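Local coordinates for protein Two-component system sensor histidine kinase (Bacteroides thetaiotaomicron, PDB 3OTT) that probably senses saccharides through this extracellular beta-propeller and beta-sandwich part of a membrane receptor and passes the signal on as a phosphorelay histidine kinase, at residues 476-486 and 520-530. Numbering follows the deposited sequence.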
# COMPACT_ATOMS: atom_id res chain seq x y z
N GLN B 476 5.24 19.70 -29.47
CA GLN B 476 3.85 20.23 -29.33
C GLN B 476 3.45 20.98 -30.61
O GLN B 476 4.26 21.70 -31.22
CB GLN B 476 3.73 21.28 -28.22
CG GLN B 476 3.69 20.78 -26.81
CD GLN B 476 4.51 21.64 -25.86
OE1 GLN B 476 5.71 21.74 -25.99
NE2 GLN B 476 3.86 22.23 -24.90
N ILE B 477 2.19 20.82 -30.99
CA ILE B 477 1.67 21.44 -32.18
C ILE B 477 0.38 22.11 -31.70
O ILE B 477 -0.41 21.45 -31.04
CB ILE B 477 1.45 20.42 -33.34
CG1 ILE B 477 0.68 19.16 -32.85
CG2 ILE B 477 2.79 19.96 -33.93
CD1 ILE B 477 0.36 18.10 -33.92
N ILE B 478 0.18 23.40 -32.01
CA ILE B 478 -0.97 24.16 -31.52
C ILE B 478 -1.67 25.02 -32.62
O ILE B 478 -1.01 25.82 -33.30
CB ILE B 478 -0.57 25.00 -30.27
CG1 ILE B 478 0.22 24.09 -29.30
CG2 ILE B 478 -1.81 25.66 -29.62
CD1 ILE B 478 0.03 24.28 -27.87
N PRO B 479 -2.99 24.81 -32.85
CA PRO B 479 -3.69 25.71 -33.76
C PRO B 479 -3.80 27.13 -33.20
O PRO B 479 -3.90 27.33 -32.01
CB PRO B 479 -5.11 25.08 -33.92
CG PRO B 479 -5.32 24.28 -32.66
CD PRO B 479 -3.89 23.80 -32.25
N ASP B 480 -3.74 28.08 -34.12
CA ASP B 480 -4.12 29.49 -34.00
C ASP B 480 -5.59 29.70 -33.94
O ASP B 480 -6.34 28.76 -34.16
CB ASP B 480 -3.80 30.16 -35.37
CG ASP B 480 -2.68 31.03 -35.26
OD1 ASP B 480 -2.39 31.34 -34.07
OD2 ASP B 480 -2.06 31.37 -36.29
N ASN B 481 -5.99 30.97 -33.80
CA ASN B 481 -7.31 31.41 -34.18
C ASN B 481 -7.23 32.14 -35.50
O ASN B 481 -8.11 32.91 -35.79
CB ASN B 481 -7.91 32.38 -33.15
CG ASN B 481 -8.03 31.76 -31.78
OD1 ASN B 481 -7.75 32.41 -30.77
ND2 ASN B 481 -8.45 30.49 -31.73
N GLU B 482 -6.16 31.90 -36.25
CA GLU B 482 -5.91 32.55 -37.50
C GLU B 482 -5.76 31.51 -38.61
O GLU B 482 -5.27 31.82 -39.69
CB GLU B 482 -4.64 33.47 -37.40
CG GLU B 482 -4.76 34.65 -36.42
CD GLU B 482 -5.96 35.62 -36.76
OE1 GLU B 482 -6.27 35.85 -37.96
OE2 GLU B 482 -6.60 36.15 -35.82
N GLY B 483 -6.20 30.28 -38.35
CA GLY B 483 -6.02 29.18 -39.27
C GLY B 483 -4.58 28.63 -39.49
O GLY B 483 -4.32 28.12 -40.58
N ASN B 484 -3.67 28.74 -38.51
CA ASN B 484 -2.31 28.14 -38.64
C ASN B 484 -2.02 27.13 -37.59
O ASN B 484 -2.66 27.11 -36.57
CB ASN B 484 -1.20 29.18 -38.46
CG ASN B 484 -1.33 30.33 -39.41
OD1 ASN B 484 -1.27 30.15 -40.61
ND2 ASN B 484 -1.55 31.54 -38.87
N VAL B 485 -0.97 26.34 -37.80
CA VAL B 485 -0.53 25.37 -36.83
C VAL B 485 0.91 25.73 -36.45
O VAL B 485 1.80 25.84 -37.31
CB VAL B 485 -0.61 23.91 -37.36
CG1 VAL B 485 -0.16 22.97 -36.26
CG2 VAL B 485 -2.00 23.54 -37.77
N TRP B 486 1.14 25.89 -35.17
CA TRP B 486 2.44 26.31 -34.67
C TRP B 486 3.08 25.10 -34.01
O TRP B 486 2.38 24.30 -33.36
CB TRP B 486 2.33 27.47 -33.67
CG TRP B 486 1.81 28.73 -34.30
CD1 TRP B 486 0.51 29.06 -34.52
CD2 TRP B 486 2.58 29.80 -34.79
NE1 TRP B 486 0.41 30.26 -35.13
CE2 TRP B 486 1.67 30.76 -35.32
CE3 TRP B 486 3.95 30.05 -34.88
CZ2 TRP B 486 2.09 31.96 -35.91
CZ3 TRP B 486 4.39 31.25 -35.46
CH2 TRP B 486 3.46 32.20 -35.97
N ASN B 520 11.35 25.35 -25.39
CA ASN B 520 10.99 24.00 -25.02
C ASN B 520 9.56 23.90 -24.50
O ASN B 520 9.19 22.88 -23.97
CB ASN B 520 11.97 23.42 -23.98
CG ASN B 520 11.71 23.98 -22.58
OD1 ASN B 520 11.55 25.20 -22.42
ND2 ASN B 520 11.60 23.09 -21.57
N TYR B 521 8.75 24.93 -24.69
CA TYR B 521 7.37 24.86 -24.30
C TYR B 521 6.53 25.81 -25.10
O TYR B 521 6.94 26.94 -25.37
CB TYR B 521 7.14 25.18 -22.80
CG TYR B 521 5.96 24.41 -22.25
CD1 TYR B 521 4.66 24.90 -22.38
CD2 TYR B 521 6.14 23.16 -21.62
CE1 TYR B 521 3.54 24.13 -21.91
CE2 TYR B 521 5.05 22.42 -21.14
CZ TYR B 521 3.75 22.90 -21.29
OH TYR B 521 2.66 22.15 -20.79
N LEU B 522 5.32 25.37 -25.42
CA LEU B 522 4.43 26.18 -26.25
C LEU B 522 2.96 26.05 -25.85
O LEU B 522 2.52 24.99 -25.51
CB LEU B 522 4.64 25.81 -27.71
CG LEU B 522 4.21 26.58 -28.97
CD1 LEU B 522 3.14 25.85 -29.66
CD2 LEU B 522 3.95 28.09 -28.90
N LEU B 523 2.23 27.17 -25.88
CA LEU B 523 0.81 27.23 -25.57
C LEU B 523 0.12 28.45 -26.20
O LEU B 523 0.79 29.43 -26.57
CB LEU B 523 0.55 27.13 -24.05
CG LEU B 523 0.69 28.19 -22.96
CD1 LEU B 523 -0.22 29.44 -23.18
CD2 LEU B 523 0.32 27.60 -21.59
N CYS B 524 -1.20 28.35 -26.35
CA CYS B 524 -2.05 29.45 -26.84
C CYS B 524 -3.08 29.76 -25.78
O CYS B 524 -3.68 28.85 -25.22
CB CYS B 524 -2.78 29.06 -28.13
SG CYS B 524 -3.64 30.48 -29.02
N ASP B 525 -3.27 31.05 -25.51
CA ASP B 525 -4.16 31.49 -24.44
C ASP B 525 -5.53 31.82 -25.05
O ASP B 525 -5.68 31.84 -26.28
CB ASP B 525 -3.50 32.61 -23.60
CG ASP B 525 -3.47 33.99 -24.27
OD1 ASP B 525 -4.07 34.24 -25.35
OD2 ASP B 525 -2.89 34.90 -23.65
N GLU B 526 -6.51 32.07 -24.18
CA GLU B 526 -7.90 32.31 -24.59
C GLU B 526 -8.04 33.53 -25.50
O GLU B 526 -8.95 33.61 -26.30
CB GLU B 526 -8.81 32.49 -23.35
CG GLU B 526 -8.82 33.92 -22.80
CD GLU B 526 -9.52 34.04 -21.45
OE1 GLU B 526 -9.31 33.17 -20.56
OE2 GLU B 526 -10.26 35.03 -21.26
N ASP B 527 -7.14 34.49 -25.38
CA ASP B 527 -7.19 35.67 -26.28
C ASP B 527 -6.50 35.34 -27.62
O ASP B 527 -6.37 36.22 -28.48
CB ASP B 527 -6.54 36.90 -25.62
CG ASP B 527 -7.49 37.60 -24.61
OD1 ASP B 527 -8.45 38.29 -25.05
OD2 ASP B 527 -7.26 37.50 -23.38
N GLY B 528 -6.06 34.09 -27.77
CA GLY B 528 -5.28 33.68 -28.94
C GLY B 528 -3.82 34.12 -29.11
O GLY B 528 -3.29 34.10 -30.24
N LEU B 529 -3.14 34.53 -28.03
CA LEU B 529 -1.70 34.86 -28.10
C LEU B 529 -0.92 33.62 -27.80
O LEU B 529 -1.42 32.77 -27.09
CB LEU B 529 -1.31 36.02 -27.18
CG LEU B 529 -1.98 37.32 -27.65
CD1 LEU B 529 -2.54 38.14 -26.53
CD2 LEU B 529 -1.02 38.11 -28.42
N LEU B 530 0.28 33.47 -28.37
CA LEU B 530 1.12 32.28 -28.10
C LEU B 530 2.14 32.54 -27.03
O LEU B 530 2.79 33.56 -27.03
CB LEU B 530 1.90 31.88 -29.34
CG LEU B 530 1.38 30.87 -30.36
CD1 LEU B 530 -0.08 30.90 -30.41
CD2 LEU B 530 1.95 31.20 -31.72
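Leu530 sets its CD2 methyl over one face of the Trp486 indole, a CH-pi contact 3.5 Å from the centroid of the five-membered ring and only 12° off its normal. Next along the interface, Leu522 and Ile478 slide past each other in opposite senses, and the approach of Ile478 CG1 to Leu522 CD1, 3.4 Å, is tight for two carbons. With CG2 anti to its backbone N, Ile478 also lays that methyl against Cys524 CB. At the far end the bent chain of Gln476 brings NE2 over the centre of the Tyr521 ring, 3.5 Å above its plane. Where the turns meet, Asn481 OD1 lies 3.3 Å from Gly528 CA, an approach that the glycine's lack of a side chain allows.

At the indole's edge, Asp480 helps fix the ring's rotation: Trp486 NE1 donates to Asp480 OD2 at 2.9 Å, nearly straight at 167°, and Asn484 ND2 grips the same oxygen. A leucine in place of Trp486 would probably leave Leu530 without its aromatic face and Asp480 OD2 with one donor fewer. Ile495 and Lys497 of the neighbouring strand 495-499 also touch the tryptophan. The inner strands 476-479 and 520-524 run 19° from parallel, each opening its own four-stranded antiparallel sheet, the blade-to-blade packing of a beta-propeller.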